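Local coordinates for protein WA352 (Oryza sativa subsp. indica, PDB 5ZT3) that is of unknown biochemical function but is a mitochondrial protein linked to cytoplasmic male sterility in rice, at residues Asp106-Arg111 / Ser115-Arg120; Glu60-Ile65 / Arg84-Pro89; Gly71-Gly76 / Arg120-Val125; Gln30-Arg35 / Ile53-Leu58. One frame throughout, in Å; residues are numbered along the deposited sequence.

Contact 1: Asp106-Arg111 / Ser115-Arg120; sequences DDLQSR and SATFWR
The carboxylate of Asp107 faces the start of the next helix, and both its oxygens are engaged. OD2 takes two donors from one residue: Thr117 OG1, at 2.6 Å, meets its anti lone pair, while Thr117 N reaches it from 3.0 Å, nearly along the C-O axis. OD1 is held on its anti side, 18° out of the carboxylate plane, by NH1 of Arg111, from the same helix, in a 2.9 Å salt bridge; grips on both oxygens probably limit rotation. Phe118 is the other flat group: Trp119 CD1 lies in plane at its edge, and Phe118 CE2 stands over the centre of one indole face. Facing helix 106-111, Phe118 uses CB, which meets Leu108 CD2 at 3.9 Å. Leu108 also receives Thr117 CG2 against its CG, the two side chains crossing at about a right angle. CG anti to the backbone N (chi1 -163°) carries Asp107's carboxylate out to the Thr117 amide. A water accepts from Ala116 N and donates to Asp107 OD1, and Ser115 OG, also bonded to Asn112 O, takes Phe118 N at 3.0 Å. The first three amides of the helix are all provided for, and its N-terminal end would probably favour the negative charge of Asp107. The two consecutive helices, joined by a short loop with segment axes 8.8 Å apart at 113°, build an aspartate-reinforced Ser115 N-cap.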
loop_
_atom_site.group_PDB
_atom_site.type_symbol
_atom_site.label_atom_id
_atom_site.label_comp_id
_atom_site.label_asym_id
_atom_site.label_seq_id
_atom_site.Cartn_x
_atom_site.Cartn_y
_atom_site.Cartn_z
ATOM N N ASP A 106 -7.465 -0.686 -10.774
ATOM C CA ASP A 106 -8.265 -0.712 -11.998
ATOM C C ASP A 106 -9.388 0.316 -11.943
ATOM O O ASP A 106 -9.684 0.983 -12.947
ATOM C CB ASP A 106 -8.840 -2.109 -12.237
ATOM C CG ASP A 106 -9.911 -2.123 -13.317
ATOM O OD1 ASP A 106 -9.547 -2.119 -14.509
ATOM O OD2 ASP A 106 -11.115 -2.137 -12.975
ATOM N N ASP A 107 -10.036 0.445 -10.786
ATOM C CA ASP A 107 -11.126 1.405 -10.619
ATOM C C ASP A 107 -10.628 2.830 -10.842
ATOM O O ASP A 107 -11.264 3.621 -11.552
ATOM C CB ASP A 107 -11.708 1.235 -9.207
ATOM C CG ASP A 107 -13.082 1.871 -9.028
ATOM O OD1 ASP A 107 -13.832 2.012 -10.014
ATOM O OD2 ASP A 107 -13.435 2.213 -7.874
ATOM N N LEU A 108 -9.486 3.174 -10.239
ATOM C CA LEU A 108 -8.896 4.497 -10.427
ATOM C C LEU A 108 -8.464 4.715 -11.869
ATOM O O LEU A 108 -8.668 5.799 -12.425
ATOM C CB LEU A 108 -7.693 4.666 -9.504
ATOM C CG LEU A 108 -7.980 4.666 -8.013
ATOM C CD1 LEU A 108 -6.666 4.664 -7.256
ATOM C CD2 LEU A 108 -8.809 5.882 -7.634
ATOM N N GLN A 109 -7.848 3.712 -12.489
ATOM C CA GLN A 109 -7.391 3.884 -13.864
ATOM C C GLN A 109 -8.567 4.030 -14.822
ATOM O O GLN A 109 -8.484 4.774 -15.804
ATOM C CB GLN A 109 -6.497 2.718 -14.266
ATOM C CG GLN A 109 -5.108 2.805 -13.675
ATOM C CD GLN A 109 -4.295 1.546 -13.897
ATOM O OE1 GLN A 109 -4.838 0.488 -14.228
ATOM N NE2 GLN A 109 -2.985 1.653 -13.719
ATOM N N SER A 110 -9.676 3.347 -14.534
ATOM C CA SER A 110 -10.816 3.356 -15.442
ATOM C C SER A 110 -11.675 4.598 -15.254
ATOM O O SER A 110 -12.176 5.162 -16.236
ATOM C CB SER A 110 -11.661 2.098 -15.228
ATOM O OG SER A 110 -10.898 0.923 -15.462
ATOM N N ARG A 111 -11.851 5.051 -14.011
ATOM C CA ARG A 111 -12.833 6.082 -13.704
ATOM C C ARG A 111 -12.276 7.303 -12.980
ATOM O O ARG A 111 -13.015 8.277 -12.797
ATOM C CB ARG A 111 -14.003 5.493 -12.900
ATOM C CG ARG A 111 -14.861 4.525 -13.707
ATOM C CD ARG A 111 -15.733 3.673 -12.806
ATOM N NE ARG A 111 -16.281 2.519 -13.513
ATOM C CZ ARG A 111 -15.846 1.273 -13.345
ATOM N NH1 ARG A 111 -14.856 1.023 -12.496
ATOM N NH2 ARG A 111 -16.397 0.279 -14.027
ATOM N N SER A 115 -14.641 7.489 -9.407
ATOM C CA SER A 115 -14.693 6.119 -8.920
ATOM C C SER A 115 -15.031 6.076 -7.433
ATOM O O SER A 115 -14.737 7.007 -6.681
ATOM C CB SER A 115 -13.351 5.423 -9.153
ATOM O OG SER A 115 -12.322 6.070 -8.425
ATOM N N ALA A 116 -15.636 4.963 -7.015
ATOM C CA ALA A 116 -15.833 4.733 -5.589
ATOM C C ALA A 116 -14.498 4.662 -4.863
ATOM O O ALA A 116 -14.378 5.145 -3.730
ATOM C CB ALA A 116 -16.625 3.449 -5.369
ATOM N N THR A 117 -13.482 4.068 -5.501
ATOM C CA THR A 117 -12.171 3.958 -4.871
ATOM C C THR A 117 -11.590 5.327 -4.560
ATOM O O THR A 117 -11.048 5.542 -3.471
ATOM C CB THR A 117 -11.215 3.169 -5.764
ATOM O OG1 THR A 117 -11.706 1.834 -5.910
ATOM C CG2 THR A 117 -9.826 3.113 -5.148
ATOM N N PHE A 118 -11.686 6.266 -5.504
ATOM C CA PHE A 118 -11.186 7.612 -5.252
ATOM C C PHE A 118 -11.802 8.192 -3.983
ATOM O O PHE A 118 -11.092 8.690 -3.105
ATOM C CB PHE A 118 -11.468 8.520 -6.447
ATOM C CG PHE A 118 -11.232 9.968 -6.161
ATOM C CD1 PHE A 118 -9.951 10.494 -6.223
ATOM C CD2 PHE A 118 -12.280 10.820 -5.836
ATOM C CE1 PHE A 118 -9.722 11.834 -5.975
ATOM C CE2 PHE A 118 -12.058 12.161 -5.578
ATOM C CZ PHE A 118 -10.773 12.669 -5.650
ATOM N N TRP A 119 -13.129 8.136 -3.873
ATOM C CA TRP A 119 -13.793 8.753 -2.726
ATOM C C TRP A 119 -13.500 8.003 -1.432
ATOM O O TRP A 119 -13.321 8.623 -0.375
ATOM C CB TRP A 119 -15.291 8.885 -2.989
ATOM C CG TRP A 119 -15.551 10.037 -3.861
ATOM C CD1 TRP A 119 -15.941 10.014 -5.166
ATOM C CD2 TRP A 119 -15.367 11.406 -3.511
ATOM N NE1 TRP A 119 -16.046 11.298 -5.645
ATOM C CE2 TRP A 119 -15.702 12.170 -4.645
ATOM C CE3 TRP A 119 -14.985 12.066 -2.339
ATOM C CZ2 TRP A 119 -15.646 13.560 -4.644
ATOM C CZ3 TRP A 119 -14.933 13.443 -2.344
ATOM C CH2 TRP A 119 -15.266 14.174 -3.485
ATOM N N ARG A 120 -13.440 6.679 -1.492
ATOM C CA ARG A 120 -13.084 5.928 -0.298
ATOM C C ARG A 120 -11.697 6.318 0.205
ATOM O O ARG A 120 -11.498 6.534 1.408
ATOM C CB ARG A 120 -13.166 4.436 -0.593
ATOM C CG ARG A 120 -12.862 3.568 0.599
ATOM C CD ARG A 120 -13.244 2.122 0.354
ATOM N NE ARG A 120 -14.692 1.930 0.354
ATOM C CZ ARG A 120 -15.409 1.627 -0.723
ATOM N NH1 ARG A 120 -16.722 1.472 -0.624
ATOM N NH2 ARG A 120 -14.818 1.472 -1.900
HETATM O O HOH W 1 -16.322 3.194 -9.184
#

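Contact 2: Glu60-Ile65 / Arg84-Pro89; sequences ELKVEI and RALDNP
Lys62 NZ is gripped from several sides: it forms salt bridges with Glu95 and Asp27, and it donates to a water 2.6 Å away. That water donates in turn to Asp87 OD2 at 2.7 Å, so a single solvent molecule links the lysine to the far segment. The setting is an all-helical piece of the longer protein, which includes the DUF8018 family region; in it the long helix 45-72 is lined by the loop joining helices 78-81 and 98-111. The contact combines an apolar part with a polar network. In the network, Arg84 takes the carboxylate of Asp87 side-on, NE to OD1 and NH2 to OD2, each at 3.0 Å. The first of these bonds is nearly straight, at 172°, and both acceptors lie close to the guanidinium plane, which holds the two flat groups edge to edge. Asp27 also bridges to Arg84 NH1, so the carboxylates of Asp27, Glu95 and Asp87 would probably offset the positive charges gathered here. The apolar part is Leu86, which also touches Leu121 and Met104. Lys62 runs out extended beyond CG, its aliphatic part sliding past Leu86 in the opposite direction before NZ reaches the polar cluster. Leu86 divides its two methyls: CD1 rests on Lys62 CG at 3.9 Å, and CD2 touches Ile65 CG2 at 4.0 Å.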
loop_
_atom_site.group_PDB
_atom_site.type_symbol
_atom_site.label_atom_id
_atom_site.label_comp_id
_atom_site.label_asym_id
_atom_site.label_seq_id
_atom_site.Cartn_x
_atom_site.Cartn_y
_atom_site.Cartn_z
ATOM N N GLU A 60 4.867 -2.547 -4.785
ATOM C CA GLU A 60 4.806 -2.015 -6.141
ATOM C C GLU A 60 3.395 -1.554 -6.479
ATOM O O GLU A 60 3.207 -0.490 -7.086
ATOM C CB GLU A 60 5.288 -3.070 -7.138
ATOM C CG GLU A 60 5.217 -2.612 -8.588
ATOM C CD GLU A 60 6.192 -3.353 -9.481
ATOM O OE1 GLU A 60 6.494 -4.529 -9.183
ATOM O OE2 GLU A 60 6.656 -2.760 -10.481
ATOM N N LEU A 61 2.386 -2.327 -6.079
ATOM C CA LEU A 61 1.003 -1.936 -6.339
ATOM C C LEU A 61 0.598 -0.723 -5.511
ATOM O O LEU A 61 -0.070 0.193 -6.014
ATOM C CB LEU A 61 0.067 -3.102 -6.035
ATOM C CG LEU A 61 -0.425 -3.923 -7.218
ATOM C CD1 LEU A 61 -1.333 -4.985 -6.712
ATOM C CD2 LEU A 61 -1.148 -3.050 -8.208
ATOM N N LYS A 62 0.959 -0.710 -4.227
ATOM C CA LYS A 62 0.636 0.442 -3.394
ATOM C C LYS A 62 1.216 1.716 -3.981
ATOM O O LYS A 62 0.551 2.757 -3.992
ATOM C CB LYS A 62 1.197 0.256 -1.995
ATOM C CG LYS A 62 0.478 -0.741 -1.145
ATOM C CD LYS A 62 1.010 -0.610 0.272
ATOM C CE LYS A 62 0.577 -1.762 1.113
ATOM N NZ LYS A 62 0.941 -1.511 2.527
ATOM N N VAL A 63 2.450 1.656 -4.477
ATOM C CA VAL A 63 3.076 2.847 -5.043
ATOM C C VAL A 63 2.299 3.339 -6.255
ATOM O O VAL A 63 2.083 4.543 -6.416
ATOM C CB VAL A 63 4.562 2.595 -5.353
ATOM C CG1 VAL A 63 5.163 3.762 -6.126
ATOM C CG2 VAL A 63 5.331 2.374 -4.063
ATOM N N GLU A 64 1.829 2.422 -7.101
ATOM C CA GLU A 64 1.047 2.855 -8.252
ATOM C C GLU A 64 -0.233 3.553 -7.813
ATOM O O GLU A 64 -0.616 4.584 -8.381
ATOM C CB GLU A 64 0.744 1.673 -9.168
ATOM C CG GLU A 64 1.977 1.144 -9.896
ATOM C CD GLU A 64 2.796 2.261 -10.532
ATOM O OE1 GLU A 64 2.196 3.099 -11.242
ATOM O OE2 GLU A 64 4.026 2.305 -10.301
ATOM N N ILE A 65 -0.903 3.019 -6.797
ATOM C CA ILE A 65 -2.125 3.641 -6.293
ATOM C C ILE A 65 -1.821 4.998 -5.672
ATOM O O ILE A 65 -2.531 5.984 -5.909
ATOM C CB ILE A 65 -2.830 2.710 -5.291
ATOM C CG1 ILE A 65 -3.370 1.467 -5.986
ATOM C CG2 ILE A 65 -3.948 3.436 -4.556
ATOM C CD1 ILE A 65 -3.744 0.350 -5.018
ATOM N N ARG A 84 -0.841 4.271 4.615
ATOM C CA ARG A 84 -1.777 4.023 5.710
ATOM C C ARG A 84 -3.214 3.980 5.221
ATOM O O ARG A 84 -4.037 3.236 5.775
ATOM C CB ARG A 84 -1.608 5.070 6.818
ATOM C CG ARG A 84 -0.228 5.083 7.490
ATOM C CD ARG A 84 0.030 3.881 8.417
ATOM N NE ARG A 84 0.051 2.611 7.696
ATOM C CZ ARG A 84 1.069 2.172 6.958
ATOM N NH1 ARG A 84 2.177 2.895 6.839
ATOM N NH2 ARG A 84 0.973 1.014 6.323
ATOM N N ALA A 85 -3.532 4.732 4.171
ATOM C CA ALA A 85 -4.881 4.710 3.631
ATOM C C ALA A 85 -5.193 3.409 2.908
ATOM O O ALA A 85 -6.358 3.173 2.577
ATOM C CB ALA A 85 -5.102 5.911 2.706
ATOM N N LEU A 86 -4.196 2.565 2.666
ATOM C CA LEU A 86 -4.392 1.298 1.979
ATOM C C LEU A 86 -4.395 0.102 2.934
ATOM O O LEU A 86 -4.526 -1.043 2.481
ATOM C CB LEU A 86 -3.341 1.117 0.882
ATOM C CG LEU A 86 -3.340 2.232 -0.165
ATOM C CD1 LEU A 86 -2.273 1.988 -1.218
ATOM C CD2 LEU A 86 -4.700 2.379 -0.824
ATOM N N ASP A 87 -4.258 0.335 4.235
ATOM C CA ASP A 87 -4.374 -0.736 5.216
ATOM C C ASP A 87 -5.790 -1.319 5.200
ATOM O O ASP A 87 -6.745 -0.692 4.740
ATOM C CB ASP A 87 -4.144 -0.181 6.625
ATOM C CG ASP A 87 -2.710 0.277 6.869
ATOM O OD1 ASP A 87 -2.509 1.098 7.799
ATOM O OD2 ASP A 87 -1.788 -0.182 6.159
ATOM N N ASN A 88 -5.929 -2.522 5.755
ATOM C CA ASN A 88 -7.244 -3.145 5.903
ATOM C C ASN A 88 -7.384 -3.605 7.348
ATOM O O ASN A 88 -6.651 -4.521 7.773
ATOM C CB ASN A 88 -7.417 -4.324 4.943
ATOM C CG ASN A 88 -8.835 -4.864 4.928
ATOM O OD1 ASN A 88 -9.554 -4.801 5.931
ATOM N ND2 ASN A 88 -9.255 -5.392 3.783
ATOM N N PRO A 89 -8.318 -3.038 8.120
ATOM C CA PRO A 89 -8.449 -3.411 9.539
ATOM C C PRO A 89 -8.987 -4.804 9.764
ATOM O O PRO A 89 -8.952 -5.276 10.909
ATOM C CB PRO A 89 -9.429 -2.367 10.101
ATOM C CG PRO A 89 -9.561 -1.322 9.066
ATOM C CD PRO A 89 -9.227 -1.944 7.749
HETATM O O HOH W 2 -1.143 -0.363 3.582
#

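Contact 3: Gly71-Gly76 / Arg120-Val125; sequences GLHPSG and RLVERV
A CH-pi contact dominates the meeting of His73 with Val122. The methyl CG2 of Val122 stands over one face of the imidazole, 3.7 Å from the ring centroid and only 10° off the ring normal. The second methyl, CG1, overhangs the rim, 3.8 Å from His73 NE2. Van der Waals contact at the ring edge falls to Val125, the first residue past its helix, whose CG1 lies near the ring plane and 3.5 Å from His73 CE1. That methyl sits between the backbone N and carbonyl carbon of Val125 (chi1 74°), and it also comes to 4.1 Å from Gly76 CA. Backbone bonding shapes the histidine's own side. Where helix 45-72 ends, His73 leaves helical geometry and opens a type I beta turn, closed by Gly76 N bonding to His73 O at 3.0 Å. The turn folds back over the imidazole, placing Gly76 N above the centre of the face opposite Val122, so that the ring is sandwiched between a valine methyl and a peptide. Polar fixation comes from Trp78, whose indole NE1 hydrogen-bonds to His73 ND1. The two rings also meet, with their planes at about 70°.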
loop_
_atom_site.group_PDB
_atom_site.type_symbol
_atom_site.label_atom_id
_atom_site.label_comp_id
_atom_site.label_asym_id
_atom_site.label_seq_id
_atom_site.Cartn_x
_atom_site.Cartn_y
_atom_site.Cartn_z
ATOM N N GLY A 71 -1.983 12.804 -7.502
ATOM C CA GLY A 71 -2.441 13.748 -8.503
ATOM C C GLY A 71 -3.939 13.971 -8.492
ATOM O O GLY A 71 -4.392 15.103 -8.683
ATOM N N LEU A 72 -4.729 12.912 -8.288
ATOM C CA LEU A 72 -6.179 13.081 -8.237
ATOM C C LEU A 72 -6.626 13.842 -6.993
ATOM O O LEU A 72 -7.678 14.495 -7.012
ATOM C CB LEU A 72 -6.874 11.720 -8.252
ATOM C CG LEU A 72 -6.685 10.862 -9.499
ATOM C CD1 LEU A 72 -7.353 9.502 -9.312
ATOM C CD2 LEU A 72 -7.229 11.570 -10.738
ATOM N N HIS A 73 -5.846 13.780 -5.916
ATOM C CA HIS A 73 -6.216 14.355 -4.625
ATOM C C HIS A 73 -5.039 15.156 -4.069
ATOM O O HIS A 73 -4.365 14.725 -3.125
ATOM C CB HIS A 73 -6.633 13.235 -3.677
ATOM C CG HIS A 73 -7.138 13.711 -2.358
ATOM N ND1 HIS A 73 -6.892 13.026 -1.191
ATOM C CD2 HIS A 73 -7.907 14.772 -2.019
ATOM C CE1 HIS A 73 -7.473 13.648 -0.183
ATOM N NE2 HIS A 73 -8.095 14.715 -0.657
ATOM N N PRO A 74 -4.765 16.338 -4.642
ATOM C CA PRO A 74 -3.588 17.107 -4.197
ATOM C C PRO A 74 -3.633 17.515 -2.739
ATOM O O PRO A 74 -2.572 17.705 -2.132
ATOM C CB PRO A 74 -3.581 18.327 -5.132
ATOM C CG PRO A 74 -4.304 17.859 -6.351
ATOM C CD PRO A 74 -5.364 16.891 -5.866
ATOM N N SER A 75 -4.827 17.642 -2.154
ATOM C CA SER A 75 -4.965 18.004 -0.748
ATOM C C SER A 75 -4.574 16.872 0.194
ATOM O O SER A 75 -4.294 17.130 1.371
ATOM C CB SER A 75 -6.413 18.417 -0.468
ATOM O OG SER A 75 -6.708 19.655 -1.094
ATOM N N GLY A 76 -4.583 15.634 -0.279
ATOM C CA GLY A 76 -4.176 14.533 0.559
ATOM C C GLY A 76 -2.668 14.367 0.565
ATOM O O GLY A 76 -1.988 14.581 -0.441
ATOM N N ARG A 120 -13.440 6.679 -1.492
ATOM C CA ARG A 120 -13.084 5.928 -0.298
ATOM C C ARG A 120 -11.697 6.318 0.205
ATOM O O ARG A 120 -11.498 6.534 1.408
ATOM C CB ARG A 120 -13.166 4.436 -0.593
ATOM C CG ARG A 120 -12.862 3.568 0.599
ATOM C CD ARG A 120 -13.244 2.122 0.354
ATOM N NE ARG A 120 -14.692 1.930 0.354
ATOM C CZ ARG A 120 -15.409 1.627 -0.723
ATOM N NH1 ARG A 120 -16.722 1.472 -0.624
ATOM N NH2 ARG A 120 -14.818 1.472 -1.900
ATOM N N LEU A 121 -10.736 6.449 -0.709
ATOM C CA LEU A 121 -9.366 6.773 -0.323
ATOM C C LEU A 121 -9.237 8.228 0.126
ATOM O O LEU A 121 -8.491 8.518 1.069
ATOM C CB LEU A 121 -8.411 6.432 -1.464
ATOM C CG LEU A 121 -8.344 4.946 -1.797
ATOM C CD1 LEU A 121 -7.293 4.710 -2.862
ATOM C CD2 LEU A 121 -8.024 4.159 -0.537
ATOM N N VAL A 122 -9.952 9.153 -0.524
ATOM C CA VAL A 122 -9.960 10.544 -0.075
ATOM C C VAL A 122 -10.372 10.632 1.387
ATOM O O VAL A 122 -9.792 11.393 2.172
ATOM C CB VAL A 122 -10.889 11.390 -0.966
ATOM C CG1 VAL A 122 -11.281 12.708 -0.266
ATOM C CG2 VAL A 122 -10.212 11.673 -2.293
ATOM N N GLU A 123 -11.392 9.864 1.770
ATOM C CA GLU A 123 -11.890 9.933 3.139
ATOM C C GLU A 123 -10.893 9.362 4.139
ATOM O O GLU A 123 -10.786 9.874 5.257
ATOM C CB GLU A 123 -13.251 9.238 3.224
ATOM C CG GLU A 123 -13.876 9.215 4.624
ATOM C CD GLU A 123 -14.051 10.605 5.214
ATOM O OE1 GLU A 123 -14.262 11.563 4.434
ATOM O OE2 GLU A 123 -13.983 10.743 6.456
ATOM N N ARG A 124 -10.134 8.339 3.748
ATOM C CA ARG A 124 -9.217 7.668 4.666
ATOM C C ARG A 124 -7.955 8.477 4.945
ATOM O O ARG A 124 -7.434 8.439 6.068
ATOM C CB ARG A 124 -8.778 6.333 4.069
ATOM C CG ARG A 124 -9.815 5.252 4.053
ATOM C CD ARG A 124 -9.210 3.998 3.486
ATOM N NE ARG A 124 -10.166 2.907 3.353
ATOM C CZ ARG A 124 -9.881 1.750 2.767
ATOM N NH1 ARG A 124 -8.668 1.540 2.265
ATOM N NH2 ARG A 124 -10.808 0.804 2.685
ATOM N N VAL A 125 -7.407 9.150 3.938
ATOM C CA VAL A 125 -6.024 9.617 3.962
ATOM C C VAL A 125 -5.858 10.845 4.852
ATOM O O VAL A 125 -6.754 11.689 4.975
ATOM C CB VAL A 125 -5.530 9.887 2.523
ATOM C CG1 VAL A 125 -6.140 11.166 1.936
ATOM C CG2 VAL A 125 -4.015 9.959 2.479
#

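Contact 4: Gln30-Arg35 / Ile53-Leu58; sequences QSIQRR and IQAEDL
Apolar contacts carry this helix pair. Ile32 presents its CG2 branch, which lies 3.8 Å from Ala55 CB and 3.9 Å from Leu58 CD1, a single methyl shared between residues one turn apart. It can do so because CG2 is anti to the backbone N, while CG1 takes the position beside that N (chi1 -65°). The Ala55 side chain also fits against the start of Gln33, its CB 3.6 Å from Gln33 N and 3.9 Å from Gln33 CB. The small alanine side chain goes with a close approach: the short helix 29-37 packs across the long helix 45-72 with segment axes 8.4 Å apart and N-to-C directions at 126°, and the Gln33 and Ala55 CA atoms come within 5.2 Å. Polar bonding comes from Gln33, which, extended beyond CG, carries its amide past Ala55 to Ser51 on the long helix, where NE2 hydrogen-bonds to OG. Leu58 also packs on Leu98 and Leu101 of helix 98-111.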
loop_
_atom_site.group_PDB
_atom_site.type_symbol
_atom_site.label_atom_id
_atom_site.label_comp_id
_atom_site.label_asym_id
_atom_site.label_seq_id
_atom_site.Cartn_x
_atom_site.Cartn_y
_atom_site.Cartn_z
ATOM N N GLN A 30 10.569 -3.330 3.202
ATOM C CA GLN A 30 10.952 -3.895 4.491
ATOM C C GLN A 30 9.866 -3.698 5.540
ATOM O O GLN A 30 9.595 -4.609 6.337
ATOM C CB GLN A 30 12.275 -3.296 4.959
ATOM C CG GLN A 30 13.490 -3.910 4.293
ATOM C CD GLN A 30 14.782 -3.251 4.733
ATOM O OE1 GLN A 30 14.786 -2.106 5.189
ATOM N NE2 GLN A 30 15.885 -3.977 4.610
ATOM N N SER A 31 9.215 -2.532 5.562
ATOM C CA SER A 31 8.192 -2.320 6.578
ATOM C C SER A 31 6.973 -3.198 6.323
ATOM O O SER A 31 6.364 -3.708 7.271
ATOM C CB SER A 31 7.831 -0.836 6.710
ATOM O OG SER A 31 7.033 -0.386 5.630
ATOM N N ILE A 32 6.626 -3.421 5.052
ATOM C CA ILE A 32 5.533 -4.338 4.738
ATOM C C ILE A 32 5.913 -5.762 5.115
ATOM O O ILE A 32 5.097 -6.511 5.667
ATOM C CB ILE A 32 5.138 -4.216 3.257
ATOM C CG1 ILE A 32 4.570 -2.828 2.982
ATOM C CG2 ILE A 32 4.156 -5.316 2.854
ATOM C CD1 ILE A 32 4.474 -2.494 1.500
ATOM N N GLN A 33 7.154 -6.151 4.828
ATOM C CA GLN A 33 7.597 -7.492 5.196
ATOM C C GLN A 33 7.494 -7.711 6.700
ATOM O O GLN A 33 7.037 -8.767 7.151
ATOM C CB GLN A 33 9.029 -7.705 4.728
ATOM C CG GLN A 33 9.566 -9.084 5.025
ATOM C CD GLN A 33 10.971 -9.267 4.519
ATOM O OE1 GLN A 33 11.654 -8.302 4.182
ATOM N NE2 GLN A 33 11.413 -10.510 4.455
ATOM N N ARG A 34 7.890 -6.711 7.486
ATOM C CA ARG A 34 7.765 -6.799 8.936
ATOM C C ARG A 34 6.313 -6.984 9.359
ATOM O O ARG A 34 6.012 -7.792 10.249
ATOM C CB ARG A 34 8.374 -5.538 9.556
ATOM C CG ARG A 34 8.364 -5.460 11.070
ATOM C CD ARG A 34 9.376 -4.413 11.548
ATOM N NE ARG A 34 8.997 -3.040 11.206
ATOM C CZ ARG A 34 9.536 -2.327 10.219
ATOM N NH1 ARG A 34 10.488 -2.850 9.455
ATOM N NH2 ARG A 34 9.121 -1.084 9.993
ATOM N N ARG A 35 5.389 -6.259 8.726
ATOM C CA ARG A 35 3.978 -6.433 9.060
ATOM C C ARG A 35 3.478 -7.820 8.671
ATOM O O ARG A 35 2.733 -8.448 9.433
ATOM C CB ARG A 35 3.119 -5.314 8.453
ATOM C CG ARG A 35 3.320 -3.974 9.141
ATOM C CD ARG A 35 2.620 -2.841 8.406
ATOM N NE ARG A 35 3.601 -1.835 8.043
ATOM C CZ ARG A 35 3.731 -1.352 6.819
ATOM N NH1 ARG A 35 2.923 -1.781 5.858
ATOM N NH2 ARG A 35 4.659 -0.443 6.554
ATOM N N ILE A 53 8.896 -11.786 -0.956
ATOM C CA ILE A 53 8.256 -11.845 -2.265
ATOM C C ILE A 53 6.884 -11.183 -2.211
ATOM O O ILE A 53 6.515 -10.386 -3.087
ATOM C CB ILE A 53 8.167 -13.310 -2.732
ATOM C CG1 ILE A 53 9.565 -13.852 -3.028
ATOM C CG2 ILE A 53 7.256 -13.435 -3.941
ATOM C CD1 ILE A 53 9.607 -15.355 -3.203
ATOM N N GLN A 54 6.110 -11.488 -1.171
ATOM C CA GLN A 54 4.786 -10.891 -1.040
ATOM C C GLN A 54 4.880 -9.389 -0.806
ATOM O O GLN A 54 4.072 -8.620 -1.343
ATOM C CB GLN A 54 4.030 -11.579 0.095
ATOM C CG GLN A 54 3.771 -13.046 -0.196
ATOM C CD GLN A 54 3.408 -13.853 1.033
ATOM O OE1 GLN A 54 3.673 -13.445 2.165
ATOM N NE2 GLN A 54 2.809 -15.019 0.811
ATOM N N ALA A 55 5.856 -8.952 -0.005
ATOM C CA ALA A 55 5.991 -7.525 0.287
ATOM C C ALA A 55 6.378 -6.739 -0.953
ATOM O O ALA A 55 5.889 -5.623 -1.153
ATOM C CB ALA A 55 7.023 -7.306 1.389
ATOM N N GLU A 56 7.241 -7.300 -1.802
ATOM C CA GLU A 56 7.612 -6.615 -3.033
ATOM C C GLU A 56 6.391 -6.419 -3.918
ATOM O O GLU A 56 6.204 -5.345 -4.508
ATOM C CB GLU A 56 8.680 -7.426 -3.770
ATOM C CG GLU A 56 10.073 -7.338 -3.171
ATOM C CD GLU A 56 11.055 -8.252 -3.871
ATOM O OE1 GLU A 56 10.615 -9.031 -4.742
ATOM O OE2 GLU A 56 12.262 -8.200 -3.550
ATOM N N ASP A 57 5.533 -7.440 -4.010
ATOM C CA ASP A 57 4.355 -7.329 -4.865
ATOM C C ASP A 57 3.378 -6.301 -4.318
ATOM O O ASP A 57 2.825 -5.488 -5.075
ATOM C CB ASP A 57 3.660 -8.686 -4.992
ATOM C CG ASP A 57 4.414 -9.664 -5.880
ATOM O OD1 ASP A 57 5.403 -9.262 -6.528
ATOM O OD2 ASP A 57 4.000 -10.845 -5.936
ATOM N N LEU A 58 3.160 -6.314 -3.003
ATOM C CA LEU A 58 2.256 -5.346 -2.394
ATOM C C LEU A 58 2.787 -3.929 -2.573
ATOM O O LEU A 58 2.039 -3.014 -2.937
ATOM C CB LEU A 58 2.056 -5.663 -0.912
ATOM C CG LEU A 58 1.227 -6.895 -0.559
ATOM C CD1 LEU A 58 1.365 -7.171 0.932
ATOM C CD2 LEU A 58 -0.230 -6.722 -0.951
#

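How the contacts relate
Helix 45-72 runs through contacts 4, 2 and 3 in turn; contact 1 packs on contacts 2 and 3 but does not touch contact 4. Contacts 1 and 4 lie on opposite sides of the chain's centre, about 24 Å apart between centres, whereas contact 2 sits near the middle. Contact 4 meets contact 2 through Ile32 CD1, 3.8 Å from Lys62 NZ; Arg35, bridged to Asp27 and Glu95, shares their carboxylates with Lys62. Contact 2 reaches contact 3 through Arg124 NH1, 2.8 Å from Ala85 O, a probable hydrogen bond. Contact 1 touches contact 2 where Leu108 CD1 lies 4.0 Å from Ile65 CG2, and shares helix 116-124 with contact 3, Phe118 packing on Leu72 and His73.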